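Local coordinates for protein succinate dehydrogenase subunit A (Mycolicibacterium smegmatis MC2 51, PDB 6LUM) that probably serves as the FAD-binding flavoprotein subunit of succinate dehydrogenase, the subunit that oxidises succinate to fumarate, at residues Y7-G13 / A29-L34; V177-V181 / V193-I199; I376-Y380 / A414-Y418. All blocks are in the same frame, centred on the assembly; numbering follows the deposited sequence.

Interaction 1 of 3, residues Y7-G13 / A29-L34. With FAD (flavin-adenine dinucleotide), chain Y.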
loop_
_atom_site.group_PDB
_atom_site.type_symbol
_atom_site.label_atom_id
_atom_site.label_comp_id
_atom_site.label_asym_id
_atom_site.label_seq_id
_atom_site.Cartn_x
_atom_site.Cartn_y
_atom_site.Cartn_z
ATOM N N TYR D 7 -0.034 -28.654 7.113
ATOM C CA TYR D 7 -0.773 -27.499 7.593
ATOM C C TYR D 7 -0.967 -27.616 9.092
ATOM O O TYR D 7 -0.980 -28.713 9.641
ATOM C CB TYR D 7 -2.138 -27.377 6.909
ATOM C CG TYR D 7 -2.052 -26.889 5.498
ATOM C CD1 TYR D 7 -2.069 -25.545 5.216
ATOM C CD2 TYR D 7 -1.941 -27.774 4.449
ATOM C CE1 TYR D 7 -1.978 -25.096 3.938
ATOM C CE2 TYR D 7 -1.850 -27.333 3.170
ATOM C CZ TYR D 7 -1.867 -25.994 2.920
ATOM O OH TYR D 7 -1.779 -25.547 1.630
ATOM N N ASP D 8 -1.126 -26.478 9.756
ATOM C CA ASP D 8 -1.410 -26.516 11.182
ATOM C C ASP D 8 -2.823 -27.010 11.435
ATOM O O ASP D 8 -3.029 -28.006 12.133
ATOM C CB ASP D 8 -1.205 -25.138 11.803
ATOM C CG ASP D 8 0.240 -24.703 11.783
ATOM O OD1 ASP D 8 1.123 -25.582 11.717
ATOM O OD2 ASP D 8 0.502 -23.486 11.857
ATOM N N VAL D 9 -3.814 -26.333 10.860
ATOM C CA VAL D 9 -5.221 -26.660 11.041
ATOM C C VAL D 9 -5.804 -27.039 9.690
ATOM O O VAL D 9 -5.528 -26.387 8.679
ATOM C CB VAL D 9 -5.992 -25.474 11.650
ATOM C CG1 VAL D 9 -7.394 -25.874 11.999
ATOM C CG2 VAL D 9 -5.269 -24.946 12.846
ATOM N N VAL D 10 -6.605 -28.095 9.669
ATOM C CA VAL D 10 -7.298 -28.540 8.468
ATOM C C VAL D 10 -8.774 -28.631 8.802
ATOM O O VAL D 10 -9.162 -29.392 9.692
ATOM C CB VAL D 10 -6.769 -29.890 7.969
ATOM C CG1 VAL D 10 -7.682 -30.445 6.929
ATOM C CG2 VAL D 10 -5.391 -29.733 7.402
ATOM N N ILE D 11 -9.593 -27.855 8.104
ATOM C CA ILE D 11 -11.040 -27.872 8.258
ATOM C C ILE D 11 -11.620 -28.633 7.082
ATOM O O ILE D 11 -11.216 -28.409 5.942
ATOM C CB ILE D 11 -11.606 -26.448 8.327
ATOM C CG1 ILE D 11 -10.867 -25.665 9.400
ATOM C CG2 ILE D 11 -13.066 -26.480 8.617
ATOM C CD1 ILE D 11 -11.113 -24.224 9.366
ATOM N N VAL D 12 -12.535 -29.544 7.353
ATOM C CA VAL D 12 -13.122 -30.383 6.321
ATOM C C VAL D 12 -14.572 -29.951 6.171
ATOM O O VAL D 12 -15.444 -30.395 6.917
ATOM C CB VAL D 12 -13.006 -31.866 6.660
ATOM C CG1 VAL D 12 -13.624 -32.689 5.579
ATOM C CG2 VAL D 12 -11.575 -32.232 6.827
ATOM N N GLY D 13 -14.839 -29.089 5.206
ATOM C CA GLY D 13 -16.155 -28.528 5.059
ATOM C C GLY D 13 -16.092 -27.027 5.016
ATOM O O GLY D 13 -15.386 -26.413 5.809
ATOM N N ALA D 29 -3.433 -19.602 12.971
ATOM C CA ALA D 29 -2.598 -20.690 12.494
ATOM C C ALA D 29 -2.533 -20.701 10.972
ATOM O O ALA D 29 -3.046 -19.808 10.298
ATOM C CB ALA D 29 -3.122 -22.013 13.041
ATOM N N ARG D 30 -1.881 -21.722 10.429
ATOM C CA ARG D 30 -1.783 -21.937 8.988
ATOM C C ARG D 30 -2.852 -22.953 8.612
ATOM O O ARG D 30 -2.648 -24.160 8.740
ATOM C CB ARG D 30 -0.383 -22.411 8.618
ATOM C CG ARG D 30 -0.208 -22.918 7.205
ATOM C CD ARG D 30 1.229 -23.355 6.994
ATOM N NE ARG D 30 1.388 -24.317 5.913
ATOM C CZ ARG D 30 1.648 -23.988 4.656
ATOM N NH1 ARG D 30 1.774 -22.717 4.322
ATOM N NH2 ARG D 30 1.778 -24.925 3.732
ATOM N N THR D 31 -3.995 -22.464 8.146
ATOM C CA THR D 31 -5.194 -23.269 8.005
ATOM C C THR D 31 -5.486 -23.568 6.539
ATOM O O THR D 31 -5.159 -22.783 5.648
ATOM C CB THR D 31 -6.392 -22.557 8.637
ATOM O OG1 THR D 31 -7.576 -23.336 8.456
ATOM C CG2 THR D 31 -6.607 -21.230 7.982
ATOM N N ALA D 32 -6.092 -24.727 6.305
ATOM C CA ALA D 32 -6.627 -25.094 5.004
ATOM C C ALA D 32 -8.075 -25.509 5.173
ATOM O O ALA D 32 -8.473 -25.957 6.244
ATOM C CB ALA D 32 -5.852 -26.228 4.369
ATOM N N VAL D 33 -8.866 -25.350 4.113
ATOM C CA VAL D 33 -10.266 -25.758 4.100
ATOM C C VAL D 33 -10.495 -26.658 2.899
ATOM O O VAL D 33 -10.161 -26.284 1.774
ATOM C CB VAL D 33 -11.218 -24.555 4.046
ATOM C CG1 VAL D 33 -12.614 -24.991 4.347
ATOM C CG2 VAL D 33 -10.793 -23.504 5.019
ATOM N N LEU D 34 -11.054 -27.837 3.133
ATOM C CA LEU D 34 -11.382 -28.775 2.072
ATOM C C LEU D 34 -12.881 -28.776 1.859
ATOM O O LEU D 34 -13.647 -28.743 2.820
ATOM C CB LEU D 34 -10.939 -30.198 2.399
ATOM C CG LEU D 34 -9.563 -30.477 2.972
ATOM C CD1 LEU D 34 -9.304 -31.945 2.880
ATOM C CD2 LEU D 34 -8.536 -29.719 2.224
HETATM P PA FAD Y . -23.552 -27.617 5.497
HETATM O O1A FAD Y . -23.803 -26.149 5.250
HETATM O O2A FAD Y . -24.716 -28.575 5.585
HETATM O O5B FAD Y . -22.545 -28.154 4.361
HETATM C C5B FAD Y . -21.443 -28.992 4.704
HETATM C C4B FAD Y . -20.184 -28.479 4.017
HETATM O O4B FAD Y . -19.089 -29.355 4.294
HETATM C C3B FAD Y . -20.365 -28.419 2.508
HETATM O O3B FAD Y . -20.314 -27.054 2.070
HETATM C C2B FAD Y . -19.252 -29.271 1.914
HETATM O O2B FAD Y . -18.393 -28.532 1.036
HETATM C C1B FAD Y . -18.447 -29.797 3.093
HETATM N N9A FAD Y . -18.410 -31.280 3.054
HETATM C C8A FAD Y . -19.434 -32.103 3.356
HETATM N N7A FAD Y . -19.072 -33.404 3.220
HETATM C C5A FAD Y . -17.786 -33.427 2.822
HETATM C C6A FAD Y . -16.788 -34.472 2.492
HETATM N N6A FAD Y . -17.100 -35.788 2.565
HETATM N N1A FAD Y . -15.554 -34.067 2.118
HETATM C C2A FAD Y . -15.230 -32.763 2.042
HETATM N N3A FAD Y . -16.084 -31.763 2.325
HETATM C C4A FAD Y . -17.356 -32.025 2.714
HETATM N N1 FAD Y . -31.655 -24.125 9.888
HETATM C C2 FAD Y . -32.115 -23.005 10.501
HETATM O O2 FAD Y . -31.653 -22.703 11.622
HETATM N N3 FAD Y . -33.048 -22.207 9.952
HETATM C C4 FAD Y . -33.591 -22.462 8.754
HETATM O O4 FAD Y . -34.457 -21.701 8.270
HETATM C C4X FAD Y . -33.143 -23.667 8.018
HETATM N N5 FAD Y . -33.641 -23.995 6.805
HETATM C C5X FAD Y . -33.212 -25.102 6.157
HETATM C C6 FAD Y . -33.739 -25.419 4.910
HETATM C C7 FAD Y . -33.303 -26.555 4.237
HETATM C C7M FAD Y . -33.877 -26.896 2.886
HETATM C C8 FAD Y . -32.272 -27.434 4.849
HETATM C C8M FAD Y . -31.802 -28.664 4.117
HETATM C C9 FAD Y . -31.742 -27.122 6.095
HETATM C C9A FAD Y . -32.177 -25.986 6.768
HETATM N N10 FAD Y . -31.645 -25.662 8.031
HETATM C C10 FAD Y . -32.114 -24.504 8.677
HETATM C "C1'" FAD Y . -30.628 -26.511 8.657
HETATM C "C2'" FAD Y . -29.326 -25.730 8.794
HETATM O "O2'" FAD Y . -29.067 -25.016 7.579
HETATM C "C3'" FAD Y . -28.158 -26.661 9.095
HETATM O "O3'" FAD Y . -28.139 -26.965 10.495
HETATM C "C4'" FAD Y . -26.834 -26.022 8.695
HETATM O "O4'" FAD Y . -26.970 -25.415 7.405
HETATM C "C5'" FAD Y . -25.716 -27.057 8.655
HETATM O "O5'" FAD Y . -24.637 -26.562 7.864
HETATM P P FAD Y . -23.119 -26.992 8.186
HETATM O O1P FAD Y . -22.288 -25.737 8.306
HETATM O O2P FAD Y . -23.141 -27.992 9.317
HETATM O O3P FAD Y . -22.679 -27.761 6.842
#
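Tyr7 and Arg30 stack at the outer end of a Rossmann-type beta-alpha-beta unit. In it, strands 9-12 and 31-35 run parallel, joined by helix 16-28. The buried middle is tight. There Ala32 N gives its hydrogen to Val9 O, Ile11 N to Ala32 O at 2.9 Å, and Leu34 N to Ile11 O at 2.9 Å. Val9, Thr31, Ile11 and Val33 lie on one face. Val10, Ala32, Val12 and Leu34 share the other.

Asp8, Ala29 and Arg30 form the less enclosed, partly solvent-exposed side. Arg30 N bonds to Asp8 OD2 (3.3 Å) from the anti side, tilted out of the carboxylate plane. Arg30 CG stands anti to the backbone N (chi1 169°) and the chain runs extended, which carries the guanidinium out over the Tyr7 ring. The Arg30 guanidinium and Tyr7 ring planes are 8° apart, with centres 4.4 Å apart, an off-centre cation-pi contact. Arg30 NE also bonds to Arg6 O. Asn152 of succinate dehydrogenase subunit B packs on Tyr7 and Arg30. Ala32 CB covers the opposite face of the Tyr7 ring, 3.9 Å from its centroid.

At the inner end Gly13 N bonds to Leu34 O at 2.7 Å. Gly13 begins a GxGxxG pattern, consistent with dinucleotide binding, and a side chain on it would run into FAD O4B. Beside it, Val12 CG1 sits 3.9 Å from C2A of the FAD adenine.

Interaction 2 of 3, residues V177-V181 / V193-I199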
loop_
_atom_site.group_PDB
_atom_site.type_symbol
_atom_site.label_atom_id
_atom_site.label_comp_id
_atom_site.label_asym_id
_atom_site.label_seq_id
_atom_site.Cartn_x
_atom_site.Cartn_y
_atom_site.Cartn_z
ATOM N N VAL D 177 -4.377 -40.308 18.266
ATOM C CA VAL D 177 -4.234 -38.888 17.988
ATOM C C VAL D 177 -4.407 -38.695 16.492
ATOM O O VAL D 177 -3.957 -39.522 15.694
ATOM C CB VAL D 177 -2.878 -38.352 18.493
ATOM C CG1 VAL D 177 -1.743 -38.921 17.689
ATOM C CG2 VAL D 177 -2.836 -36.842 18.451
ATOM N N ALA D 178 -5.102 -37.633 16.106
ATOM C CA ALA D 178 -5.408 -37.389 14.706
ATOM C C ALA D 178 -4.303 -36.563 14.076
ATOM O O ALA D 178 -3.984 -35.474 14.557
ATOM C CB ALA D 178 -6.747 -36.673 14.561
ATOM N N THR D 179 -3.733 -37.072 12.996
ATOM C CA THR D 179 -2.585 -36.433 12.372
ATOM C C THR D 179 -2.849 -35.941 10.961
ATOM O O THR D 179 -2.353 -34.879 10.588
ATOM C CB THR D 179 -1.395 -37.391 12.354
ATOM O OG1 THR D 179 -1.757 -38.591 11.669
ATOM C CG2 THR D 179 -0.991 -37.739 13.759
ATOM N N GLY D 180 -3.616 -36.668 10.161
ATOM C CA GLY D 180 -3.788 -36.277 8.778
ATOM C C GLY D 180 -5.150 -36.630 8.233
ATOM O O GLY D 180 -5.889 -37.431 8.801
ATOM N N VAL D 181 -5.457 -36.018 7.095
ATOM C CA VAL D 181 -6.689 -36.238 6.351
ATOM C C VAL D 181 -6.310 -36.667 4.945
ATOM O O VAL D 181 -5.551 -35.969 4.265
ATOM C CB VAL D 181 -7.560 -34.975 6.317
ATOM C CG1 VAL D 181 -8.673 -35.143 5.349
ATOM C CG2 VAL D 181 -8.117 -34.697 7.672
ATOM N N VAL D 193 -2.578 -36.124 0.968
ATOM C CA VAL D 193 -2.493 -36.341 2.401
ATOM C C VAL D 193 -2.162 -35.009 3.038
ATOM O O VAL D 193 -1.092 -34.452 2.786
ATOM C CB VAL D 193 -1.440 -37.392 2.766
ATOM C CG1 VAL D 193 -1.647 -37.844 4.180
ATOM C CG2 VAL D 193 -1.515 -38.559 1.821
ATOM N N PHE D 194 -3.078 -34.492 3.843
ATOM C CA PHE D 194 -2.868 -33.255 4.577
ATOM C C PHE D 194 -2.490 -33.635 5.992
ATOM O O PHE D 194 -3.340 -34.094 6.752
ATOM C CB PHE D 194 -4.123 -32.391 4.582
ATOM C CG PHE D 194 -4.549 -31.925 3.232
ATOM C CD1 PHE D 194 -5.235 -32.756 2.382
ATOM C CD2 PHE D 194 -4.273 -30.649 2.822
ATOM C CE1 PHE D 194 -5.614 -32.326 1.154
ATOM C CE2 PHE D 194 -4.656 -30.225 1.601
ATOM C CZ PHE D 194 -5.325 -31.062 0.765
ATOM N N HIS D 195 -1.225 -33.468 6.349
ATOM C CA HIS D 195 -0.795 -33.747 7.707
ATOM C C HIS D 195 -0.956 -32.488 8.536
ATOM O O HIS D 195 -0.448 -31.428 8.170
ATOM C CB HIS D 195 0.642 -34.258 7.733
ATOM C CG HIS D 195 0.736 -35.743 7.592
ATOM N ND1 HIS D 195 0.403 -36.608 8.611
ATOM C CD2 HIS D 195 1.082 -36.521 6.539
ATOM C CE1 HIS D 195 0.549 -37.853 8.199
ATOM N NE2 HIS D 195 0.965 -37.828 6.946
ATOM N N ALA D 196 -1.686 -32.601 9.637
ATOM C CA ALA D 196 -2.070 -31.437 10.403
ATOM C C ALA D 196 -1.843 -31.691 11.879
ATOM O O ALA D 196 -1.552 -32.808 12.303
ATOM C CB ALA D 196 -3.528 -31.073 10.152
ATOM N N LYS D 197 -1.972 -30.632 12.666
ATOM C CA LYS D 197 -1.996 -30.792 14.109
ATOM C C LYS D 197 -3.416 -30.927 14.628
ATOM O O LYS D 197 -3.698 -31.829 15.418
ATOM C CB LYS D 197 -1.299 -29.617 14.792
ATOM C CG LYS D 197 0.147 -29.458 14.409
ATOM C CD LYS D 197 0.700 -28.186 14.976
ATOM C CE LYS D 197 1.901 -27.727 14.200
ATOM N NZ LYS D 197 2.432 -26.447 14.713
ATOM N N ALA D 198 -4.318 -30.055 14.190
ATOM C CA ALA D 198 -5.722 -30.128 14.548
ATOM C C ALA D 198 -6.548 -30.343 13.291
ATOM O O ALA D 198 -6.130 -29.986 12.190
ATOM C CB ALA D 198 -6.180 -28.867 15.266
ATOM N N ILE D 199 -7.722 -30.942 13.463
ATOM C CA ILE D 199 -8.634 -31.247 12.370
ATOM C C ILE D 199 -10.040 -30.899 12.822
ATOM O O ILE D 199 -10.491 -31.384 13.861
ATOM C CB ILE D 199 -8.559 -32.729 11.965
ATOM C CG1 ILE D 199 -7.141 -33.105 11.561
ATOM C CG2 ILE D 199 -9.499 -33.018 10.834
ATOM C CD1 ILE D 199 -6.998 -34.544 11.215
#
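Ile199 lays its CD1 against Val181 CG2 at 3.7 Å and also reaches Ala178 CB at 4.0 Å. The contact belongs to a beta hairpin, strands 175-185 and 191-195, and to the point where the chain leaves it. After His195 the second arm passes through Ala196 and Lys197 and enters strand 198-201 of the parallel Rossmann-type sheet. Ile199 therefore looks back at the hairpin from another sheet. Its CG1 is anti to the carbonyl carbon (chi1 -58°) and the chain is extended beyond it, which carries CD1 out to Val181. The two side chains cross at a slant, and CG2 of Ile199 also touches Val181 CG2. The apolar patch is buried, and Leu379 of strand 379-381 adds to it from the side of the parallel sheet.

The hairpin arms are antiparallel. Val181 and Phe194 form a hydrogen-bonded pair. Val181 N bonds to Phe194 O, and Phe194 N bonds back to Val181 O at 2.9 Å. Gly180 and His195 form the next, non-hydrogen-bonded pair. Gly180 CA lies beside Phe194 O; a CB here would probably come close to His195 ND1. The last bond of the pairing runs from Ala196 N to Thr179 O, with an angle of 173° at the hydrogen. Beyond it the two segments diverge.

The Thr179 hydroxyl is held by Ala168 O of strand 162-172, the next strand of the hairpin's sheet. The Phe194 ring stacks with His5 of neighbouring strand 3-6 and meets Phe159 of strand 157-160, in the parallel sheet, edge to face. Val181 O lies in the plane of the Phe194 ring, at its edge, 3.7 Å from CD1.

Interaction 3 of 3, residues I376-Y380 / A414-Y418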
loop_
_atom_site.group_PDB
_atom_site.type_symbol
_atom_site.label_atom_id
_atom_site.label_comp_id
_atom_site.label_asym_id
_atom_site.label_seq_id
_atom_site.Cartn_x
_atom_site.Cartn_y
_atom_site.Cartn_z
ATOM N N ILE D 376 -10.357 -37.343 21.883
ATOM C CA ILE D 376 -9.320 -37.552 20.879
ATOM C C ILE D 376 -8.506 -36.272 20.757
ATOM O O ILE D 376 -9.065 -35.214 20.442
ATOM C CB ILE D 376 -9.917 -37.954 19.527
ATOM C CG1 ILE D 376 -10.616 -39.299 19.640
ATOM C CG2 ILE D 376 -8.841 -38.025 18.482
ATOM C CD1 ILE D 376 -9.688 -40.456 19.540
ATOM N N PRO D 377 -7.201 -36.306 21.013
ATOM C CA PRO D 377 -6.388 -35.089 20.906
ATOM C C PRO D 377 -6.255 -34.641 19.460
ATOM O O PRO D 377 -5.801 -35.396 18.602
ATOM C CB PRO D 377 -5.040 -35.514 21.492
ATOM C CG PRO D 377 -5.031 -36.985 21.384
ATOM C CD PRO D 377 -6.436 -37.417 21.591
ATOM N N GLY D 378 -6.646 -33.401 19.197
ATOM C CA GLY D 378 -6.510 -32.828 17.876
ATOM C C GLY D 378 -7.588 -33.276 16.922
ATOM O O GLY D 378 -7.294 -33.668 15.794
ATOM N N LEU D 379 -8.838 -33.235 17.364
ATOM C CA LEU D 379 -9.965 -33.595 16.514
ATOM C C LEU D 379 -11.176 -32.838 17.027
ATOM O O LEU D 379 -11.643 -33.102 18.135
ATOM C CB LEU D 379 -10.208 -35.096 16.526
ATOM C CG LEU D 379 -11.103 -35.645 15.421
ATOM C CD1 LEU D 379 -10.528 -35.328 14.074
ATOM C CD2 LEU D 379 -11.263 -37.125 15.574
ATOM N N TYR D 380 -11.677 -31.904 16.227
ATOM C CA TYR D 380 -12.789 -31.048 16.596
ATOM C C TYR D 380 -13.922 -31.223 15.599
ATOM O O TYR D 380 -13.737 -31.778 14.518
ATOM C CB TYR D 380 -12.345 -29.589 16.664
ATOM C CG TYR D 380 -11.228 -29.395 17.645
ATOM C CD1 TYR D 380 -9.921 -29.587 17.273
ATOM C CD2 TYR D 380 -11.488 -29.058 18.955
ATOM C CE1 TYR D 380 -8.905 -29.438 18.168
ATOM C CE2 TYR D 380 -10.478 -28.905 19.853
ATOM C CZ TYR D 380 -9.189 -29.100 19.455
ATOM O OH TYR D 380 -8.171 -28.947 20.356
ATOM N N ALA D 414 -10.456 -23.114 19.420
ATOM C CA ALA D 414 -9.879 -24.244 20.136
ATOM C C ALA D 414 -8.812 -24.941 19.304
ATOM O O ALA D 414 -7.723 -25.251 19.803
ATOM C CB ALA D 414 -10.977 -25.225 20.533
ATOM N N ALA D 415 -9.102 -25.196 18.029
ATOM C CA ALA D 415 -8.128 -25.878 17.189
ATOM C C ALA D 415 -6.923 -25.003 16.906
ATOM O O ALA D 415 -5.801 -25.511 16.820
ATOM C CB ALA D 415 -8.773 -26.321 15.884
ATOM N N ALA D 416 -7.122 -23.693 16.768
ATOM C CA ALA D 416 -5.986 -22.800 16.581
ATOM C C ALA D 416 -5.060 -22.836 17.789
ATOM O O ALA D 416 -3.835 -22.933 17.646
ATOM C CB ALA D 416 -6.479 -21.380 16.322
ATOM N N GLU D 417 -5.630 -22.750 18.992
ATOM C CA GLU D 417 -4.821 -22.835 20.202
ATOM C C GLU D 417 -4.056 -24.146 20.260
ATOM O O GLU D 417 -2.853 -24.161 20.538
ATOM C CB GLU D 417 -5.704 -22.686 21.435
ATOM C CG GLU D 417 -6.328 -21.325 21.583
ATOM C CD GLU D 417 -7.413 -21.303 22.635
ATOM O OE1 GLU D 417 -7.966 -20.216 22.897
ATOM O OE2 GLU D 417 -7.715 -22.372 23.203
ATOM N N TYR D 418 -4.741 -25.263 20.015
ATOM C CA TYR D 418 -4.067 -26.556 20.061
ATOM C C TYR D 418 -2.904 -26.612 19.083
ATOM O O TYR D 418 -1.818 -27.100 19.423
ATOM C CB TYR D 418 -5.057 -27.676 19.767
ATOM C CG TYR D 418 -4.479 -29.059 19.904
ATOM C CD1 TYR D 418 -3.767 -29.639 18.876
ATOM C CD2 TYR D 418 -4.663 -29.789 21.059
ATOM C CE1 TYR D 418 -3.248 -30.894 18.996
ATOM C CE2 TYR D 418 -4.142 -31.046 21.188
ATOM C CZ TYR D 418 -3.436 -31.594 20.153
ATOM O OH TYR D 418 -2.912 -32.853 20.277
#
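Tyr380 sets its ring against the helix at Ala414 and Ala415. Ala415 lies over one face of the ring, with its CB 3.7 Å from Tyr380 CD1. Ala414 CB comes in obliquely, 3.8 Å from Tyr380 CE2. The small alanines let the ring come close to the helix backbone. The phenol end passes on to Tyr418, where Tyr380 OH rests 3.4 Å from Tyr418 CB. The two tyrosine side chains lie at a slant to each other.

Tyr418 returns the contact one helical turn on. Its CG is anti to the backbone N (chi1 -175°), which swings the ring out across the turn at Pro377 and Gly378. Gly378 CA makes a CH-pi contact over one face of the Tyr418 ring, 4.2 Å from its centroid and 20° off the ring normal. Pro377 CB touches Tyr418 OH at 3.6 Å. The segments meet by van der Waals and CH-pi contacts. With an alanine in place of Tyr380 the ring is gone, and a gap would probably open beside Ala414 and Ala415, with Tyr418 CB losing its contact with the hydroxyl.

The second shell holds these groups in place. Tyr418 N bonds to Ala414 O at 3.0 Å, an ordinary helical bond that puts the two residues one turn apart on the same side. The Tyr418 ring also stacks with His422. At Gly378 the chain turns a corner with positive phi (79°), which suits a residue without a side chain and presents its backbone to the Tyr418 ring.

Further out, Tyr380 is backbone-bonded to Ile199 and Phe201. These bonds join strand 379-381, an outermost strand of the parallel sheet within this chain, to strand 198-201. Helix 399-421 lies against that sheet, with Ala415 also touching Ala198 and Val200 of strand 198-201.

Overall arrangement
All three contacts reach one parallel sheet of the FAD-binding region. Strand 198-201 lies between strand 9-12 of interaction 1 and strand 379-381 of interaction 3. Interactions 1 and 2 have centres about 9 Å apart and probably share the bond Tyr7 N to His195 O (3.0 Å). Interactions 2 and 3 have centres about 10 Å apart and are joined by the probable bond from Tyr380 N to Ile199 O (2.7 Å). Between interactions 1 and 3 the centres are about 12 Å apart, and Val9 packs on Ala415. Interaction 1 touches the FAD adenosine. The side chains of Val181 and Tyr380 stand about 8 and 13 Å from FAD.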